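Local coordinates for protein LEOA (Escherichia coli, PDB 4AUR) that is a bacterial dynamin-like GTPase of enterotoxigenic strains and, from its family, probably couples GTP hydrolysis to work on membranes, at residues 53-58 against 103-108; 137-142 against 267-272. One frame throughout, in Å; residues are numbered along the deposited sequence.

Contacts 1 and 2 meet at the sheet of the nucleotide-binding domain, their centres 11 Å apart. Strand 54-60, one partner in contact 1, lies between strand 104-108 and strand 140-146, so the two contacts share a sheet: A57 N approaches L140 O at 2.9 Å and A57 O approaches F142 N at 2.8 Å, both probable hydrogen bonds. Contact 1 runs toward the probable P-loop, where D108 pairs with K66. Contact 2 lies at the other end of the strands, where the turn entering strand 140-146 meets helix 250-273, a helix that leads directly into the long helical part of the chain.

Contact 1 of 2, residues 53-58 against 103-108; sequences VLRIAL and QCEIVD
Q103 opens the contact with its amide oxygen OE1 beside V53 CG1. At C104 the CB lies 4.1 Å from L54 CB, while SG faces the methyl I56 CD1. E105 is bonded through both backbone and side chain. E105 N donates to L54 O (2.9 Å) and E105 O accepts from I56 N, the parallel pattern in which one residue reaches two residues of the neighbouring strand. CG stands beside the backbone N (chi1 -59°), and the chain extends over V53 CG2 to the R55 guanidinium. There E105 OE1 alone takes both R55 NE, at 2.6 Å, and R55 NH2, at 2.8 Å, side-on, with the guanidinium and carboxylate planes only 12° apart. I106 brings CG1 to I56 CD1 and CG2 to L58 CB on the face opposite R55. V107 donates its N to I56 O, and V107 O accepts L58 N, 3.0 Å away; V107 CG2 packs on A57 CB at 3.5 Å, and CG1 meets the aliphatic part of R55. D108 ends the strand, its OD1 in a salt bridge with K66 of the probable Walker A motif. Two donors grip one oxygen of E105 and probably favour its ionised form; this charge pair reinforces the parallel pairing of these P-loop NTPase strands on the face it shares with V107 and A57, while the face of C104, I56 and I106 is apolar.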
loop_
_atom_site.group_PDB
_atom_site.type_symbol
_atom_site.label_atom_id
_atom_site.label_comp_id
_atom_site.label_asym_id
_atom_site.label_seq_id
_atom_site.Cartn_x
_atom_site.Cartn_y
_atom_site.Cartn_z
ATOM N N VAL A 53 14.917 -19.237 33.692
ATOM C CA VAL A 53 16.153 -19.967 33.497
ATOM C C VAL A 53 15.859 -21.184 32.642
ATOM O O VAL A 53 14.715 -21.640 32.593
ATOM C CB VAL A 53 16.732 -20.477 34.841
ATOM C CG1 VAL A 53 16.859 -19.357 35.865
ATOM C CG2 VAL A 53 15.875 -21.584 35.425
ATOM N N LEU A 54 16.891 -21.726 31.996
ATOM C CA LEU A 54 16.754 -22.933 31.185
ATOM C C LEU A 54 16.175 -24.113 31.950
ATOM O O LEU A 54 16.646 -24.450 33.013
ATOM C CB LEU A 54 18.104 -23.357 30.625
ATOM C CG LEU A 54 18.104 -24.621 29.777
ATOM C CD1 LEU A 54 17.152 -24.539 28.602
ATOM C CD2 LEU A 54 19.498 -24.851 29.247
ATOM N N ARG A 55 15.180 -24.765 31.367
ATOM C CA ARG A 55 14.486 -25.878 31.988
ATOM C C ARG A 55 14.416 -27.046 31.028
ATOM O O ARG A 55 13.988 -26.895 29.890
ATOM C CB ARG A 55 13.073 -25.483 32.388
ATOM C CG ARG A 55 12.305 -26.617 33.029
ATOM C CD ARG A 55 10.862 -26.246 33.261
ATOM N NE ARG A 55 10.749 -25.325 34.368
ATOM C CZ ARG A 55 9.663 -24.628 34.654
ATOM N NH1 ARG A 55 8.571 -24.744 33.909
ATOM N NH2 ARG A 55 9.674 -23.801 35.694
ATOM N N ILE A 56 14.828 -28.214 31.511
ATOM C CA ILE A 56 14.813 -29.436 30.723
ATOM C C ILE A 56 13.926 -30.436 31.436
ATOM O O ILE A 56 14.075 -30.662 32.636
ATOM C CB ILE A 56 16.214 -30.052 30.595
ATOM C CG1 ILE A 56 17.240 -28.986 30.292
ATOM C CG2 ILE A 56 16.263 -31.083 29.483
ATOM C CD1 ILE A 56 17.939 -28.475 31.535
ATOM N N ALA A 57 12.997 -31.034 30.714
ATOM C CA ALA A 57 12.250 -32.139 31.269
ATOM C C ALA A 57 12.966 -33.398 30.854
ATOM O O ALA A 57 13.128 -33.691 29.659
ATOM C CB ALA A 57 10.831 -32.138 30.766
ATOM N N LEU A 58 13.433 -34.128 31.852
ATOM C CA LEU A 58 14.133 -35.363 31.617
ATOM C C LEU A 58 13.181 -36.524 31.807
ATOM O O LEU A 58 12.858 -36.901 32.929
ATOM C CB LEU A 58 15.299 -35.479 32.579
ATOM C CG LEU A 58 16.307 -36.526 32.137
ATOM C CD1 LEU A 58 16.935 -36.133 30.811
ATOM C CD2 LEU A 58 17.356 -36.735 33.213
ATOM N N GLN A 103 22.252 -21.073 36.066
ATOM C CA GLN A 103 21.266 -21.923 36.708
ATOM C C GLN A 103 20.456 -22.675 35.658
ATOM O O GLN A 103 20.361 -22.245 34.513
ATOM C CB GLN A 103 20.318 -21.078 37.551
ATOM C CG GLN A 103 20.977 -20.413 38.742
ATOM C CD GLN A 103 20.210 -19.196 39.242
ATOM O OE1 GLN A 103 19.718 -18.385 38.448
ATOM N NE2 GLN A 103 20.123 -19.049 40.570
ATOM N N CYS A 104 19.881 -23.806 36.041
ATOM C CA CYS A 104 18.868 -24.440 35.210
ATOM C C CYS A 104 18.069 -25.363 36.054
ATOM O O CYS A 104 18.548 -25.824 37.050
ATOM C CB CYS A 104 19.461 -25.209 34.017
ATOM S SG CYS A 104 20.322 -26.767 34.387
ATOM N N GLU A 105 16.848 -25.627 35.630
ATOM C CA GLU A 105 15.922 -26.478 36.331
ATOM C C GLU A 105 15.819 -27.811 35.580
ATOM O O GLU A 105 15.869 -27.864 34.348
ATOM C CB GLU A 105 14.541 -25.819 36.358
ATOM C CG GLU A 105 14.463 -24.450 37.014
ATOM C CD GLU A 105 13.098 -23.794 36.834
ATOM O OE1 GLU A 105 12.464 -24.001 35.778
ATOM O OE2 GLU A 105 12.637 -23.066 37.740
ATOM N N ILE A 106 15.669 -28.898 36.317
ATOM C CA ILE A 106 15.531 -30.205 35.696
ATOM C C ILE A 106 14.276 -30.760 36.272
ATOM O O ILE A 106 14.213 -31.006 37.455
ATOM C CB ILE A 106 16.748 -31.102 35.990
ATOM C CG1 ILE A 106 17.965 -30.529 35.255
ATOM C CG2 ILE A 106 16.493 -32.528 35.524
ATOM C CD1 ILE A 106 19.303 -31.039 35.717
ATOM N N VAL A 107 13.249 -30.896 35.449
ATOM C CA VAL A 107 11.944 -31.342 35.938
ATOM C C VAL A 107 11.750 -32.773 35.519
ATOM O O VAL A 107 12.263 -33.175 34.489
ATOM C CB VAL A 107 10.793 -30.486 35.388
ATOM C CG1 VAL A 107 10.917 -29.074 35.894
ATOM C CG2 VAL A 107 10.775 -30.471 33.870
ATOM N N ASP A 108 11.020 -33.548 36.301
ATOM C CA ASP A 108 10.703 -34.924 35.892
ATOM C C ASP A 108 9.519 -35.443 36.697
ATOM O O ASP A 108 9.117 -34.855 37.691
ATOM C CB ASP A 108 11.964 -35.806 36.045
ATOM C CG ASP A 108 11.689 -37.305 35.946
ATOM O OD1 ASP A 108 11.305 -37.788 34.861
ATOM O OD2 ASP A 108 11.885 -38.003 36.972
#

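Contact 2 of 2, residues 137-142 against 267-272; sequences EAHLIF and EVLLVK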
loop_
_atom_site.group_PDB
_atom_site.type_symbol
_atom_site.label_atom_id
_atom_site.label_comp_id
_atom_site.label_asym_id
_atom_site.label_seq_id
_atom_site.Cartn_x
_atom_site.Cartn_y
_atom_site.Cartn_z
ATOM N N GLU A 137 5.940 -25.583 29.984
ATOM C CA GLU A 137 6.851 -24.410 30.062
ATOM C C GLU A 137 8.336 -24.784 30.210
ATOM O O GLU A 137 9.098 -24.035 30.780
ATOM C CB GLU A 137 6.412 -23.437 31.201
ATOM C CG GLU A 137 5.153 -22.631 30.868
ATOM C CD GLU A 137 4.456 -21.974 32.071
ATOM O OE1 GLU A 137 5.081 -21.886 33.156
ATOM O OE2 GLU A 137 3.271 -21.534 31.913
ATOM N N ALA A 138 8.731 -25.944 29.715
ATOM C CA ALA A 138 10.123 -26.290 29.590
ATOM C C ALA A 138 10.599 -26.026 28.166
ATOM O O ALA A 138 9.827 -26.082 27.210
ATOM C CB ALA A 138 10.331 -27.738 29.937
ATOM N N HIS A 139 11.890 -25.760 28.023
ATOM C CA HIS A 139 12.432 -25.332 26.761
ATOM C C HIS A 139 12.959 -26.521 25.989
ATOM O O HIS A 139 13.138 -26.458 24.770
ATOM C CB HIS A 139 13.536 -24.342 27.005
ATOM C CG HIS A 139 13.174 -23.281 27.986
ATOM N ND1 HIS A 139 12.771 -22.025 27.602
ATOM C CD2 HIS A 139 13.180 -23.275 29.338
ATOM C CE1 HIS A 139 12.528 -21.293 28.676
ATOM N NE2 HIS A 139 12.771 -22.029 29.744
ATOM N N LEU A 140 13.200 -27.611 26.700
ATOM C CA LEU A 140 13.760 -28.808 26.104
ATOM C C LEU A 140 13.192 -30.024 26.813
ATOM O O LEU A 140 13.011 -30.002 28.023
ATOM C CB LEU A 140 15.274 -28.802 26.283
ATOM C CG LEU A 140 16.157 -28.445 25.116
ATOM C CD1 LEU A 140 17.621 -28.550 25.517
ATOM C CD2 LEU A 140 15.866 -29.411 23.994
ATOM N N ILE A 141 12.936 -31.084 26.067
ATOM C CA ILE A 141 12.416 -32.317 26.642
ATOM C C ILE A 141 13.229 -33.471 26.106
ATOM O O ILE A 141 13.330 -33.649 24.916
ATOM C CB ILE A 141 10.929 -32.501 26.288
ATOM C CG1 ILE A 141 10.119 -31.311 26.790
ATOM C CG2 ILE A 141 10.385 -33.802 26.867
ATOM C CD1 ILE A 141 8.631 -31.500 26.684
ATOM N N PHE A 142 13.830 -34.243 26.990
ATOM C CA PHE A 142 14.604 -35.410 26.569
ATOM C C PHE A 142 13.829 -36.617 26.962
ATOM O O PHE A 142 13.618 -36.853 28.130
ATOM C CB PHE A 142 15.962 -35.498 27.265
ATOM C CG PHE A 142 16.907 -34.374 26.945
ATOM C CD1 PHE A 142 16.800 -33.639 25.772
ATOM C CD2 PHE A 142 17.958 -34.086 27.821
ATOM C CE1 PHE A 142 17.708 -32.622 25.495
ATOM C CE2 PHE A 142 18.865 -33.078 27.544
ATOM C CZ PHE A 142 18.733 -32.341 26.388
ATOM N N GLU A 267 9.260 -18.983 21.732
ATOM C CA GLU A 267 7.856 -19.391 21.788
ATOM C C GLU A 267 7.510 -19.706 23.251
ATOM O O GLU A 267 6.516 -19.244 23.757
ATOM C CB GLU A 267 7.517 -20.576 20.843
ATOM C CG GLU A 267 6.364 -20.312 19.842
ATOM C CD GLU A 267 5.039 -21.042 20.147
ATOM O OE1 GLU A 267 5.087 -22.230 20.563
ATOM O OE2 GLU A 267 3.937 -20.443 19.951
ATOM N N VAL A 268 8.355 -20.443 23.955
ATOM C CA VAL A 268 8.012 -20.791 25.319
ATOM C C VAL A 268 7.864 -19.545 26.150
ATOM O O VAL A 268 6.889 -19.416 26.854
ATOM C CB VAL A 268 8.996 -21.760 25.978
ATOM C CG1 VAL A 268 8.735 -21.814 27.484
ATOM C CG2 VAL A 268 8.846 -23.143 25.369
ATOM N N LEU A 269 8.814 -18.625 26.063
ATOM C CA LEU A 269 8.724 -17.392 26.841
ATOM C C LEU A 269 7.492 -16.551 26.462
ATOM O O LEU A 269 6.786 -16.079 27.347
ATOM C CB LEU A 269 10.021 -16.568 26.722
ATOM C CG LEU A 269 11.325 -17.148 27.295
ATOM C CD1 LEU A 269 12.564 -16.428 26.800
ATOM C CD2 LEU A 269 11.326 -17.102 28.802
ATOM N N LEU A 270 7.201 -16.381 25.171
ATOM C CA LEU A 270 6.017 -15.602 24.764
ATOM C C LEU A 270 4.716 -16.229 25.267
ATOM O O LEU A 270 3.936 -15.592 25.949
ATOM C CB LEU A 270 5.968 -15.398 23.245
ATOM C CG LEU A 270 7.162 -14.579 22.729
ATOM C CD1 LEU A 270 7.121 -14.350 21.222
ATOM C CD2 LEU A 270 7.290 -13.239 23.460
ATOM N N VAL A 271 4.469 -17.480 24.945
ATOM C CA VAL A 271 3.294 -18.118 25.458
ATOM C C VAL A 271 3.219 -17.997 26.999
ATOM O O VAL A 271 2.252 -17.510 27.540
ATOM C CB VAL A 271 3.252 -19.593 25.050
ATOM C CG1 VAL A 271 1.963 -20.218 25.542
ATOM C CG2 VAL A 271 3.342 -19.718 23.543
ATOM N N LYS A 272 4.243 -18.431 27.708
ATOM C CA LYS A 272 4.235 -18.357 29.169
ATOM C C LYS A 272 3.701 -17.012 29.724
ATOM O O LYS A 272 2.950 -17.006 30.684
ATOM C CB LYS A 272 5.649 -18.660 29.704
ATOM C CG LYS A 272 5.814 -18.539 31.207
ATOM C CD LYS A 272 7.257 -18.764 31.646
ATOM C CE LYS A 272 7.321 -19.179 33.118
ATOM N NZ LYS A 272 8.141 -20.409 33.371
#
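The H139 imidazole meets helix 250-273 through its ND1-CE1 side: L269 CD2 lies at the ring edge, near its plane and 4.4 Å from H139 CE1, while V268 CG1 approaches obliquely at 4.0 Å from H139 CE1. F7 of helix 3-30 adds an edge-to-face ring contact to the same histidine. V268 fits against the turn with both methyls, CG1 near E137 O and V268 CG2 3.6 Å from A138 O, a carbonyl that is also hydrogen-bonded by K168. The E137 side chain, which ends in the other flat group, crosses that of K272 at about a right angle. The extended K272 chain lays CG and CE beside the carboxylate, with E137 CD 3.8 Å from K272 CG, and the bend at chi4 (129°) places NZ. The main partner of that ammonium is D52, in a salt bridge; E137 OE1 is a weak second one, 3.4 Å from K272 NZ. E137 follows directly on helix 129-136, and the turn continues into strand 140-146. One turn of helix 250-273 thus packs against this helix-to-strand connection, while L140 meets earlier turns of the same helix and R55 of strand 54-60 borders E137 and A138.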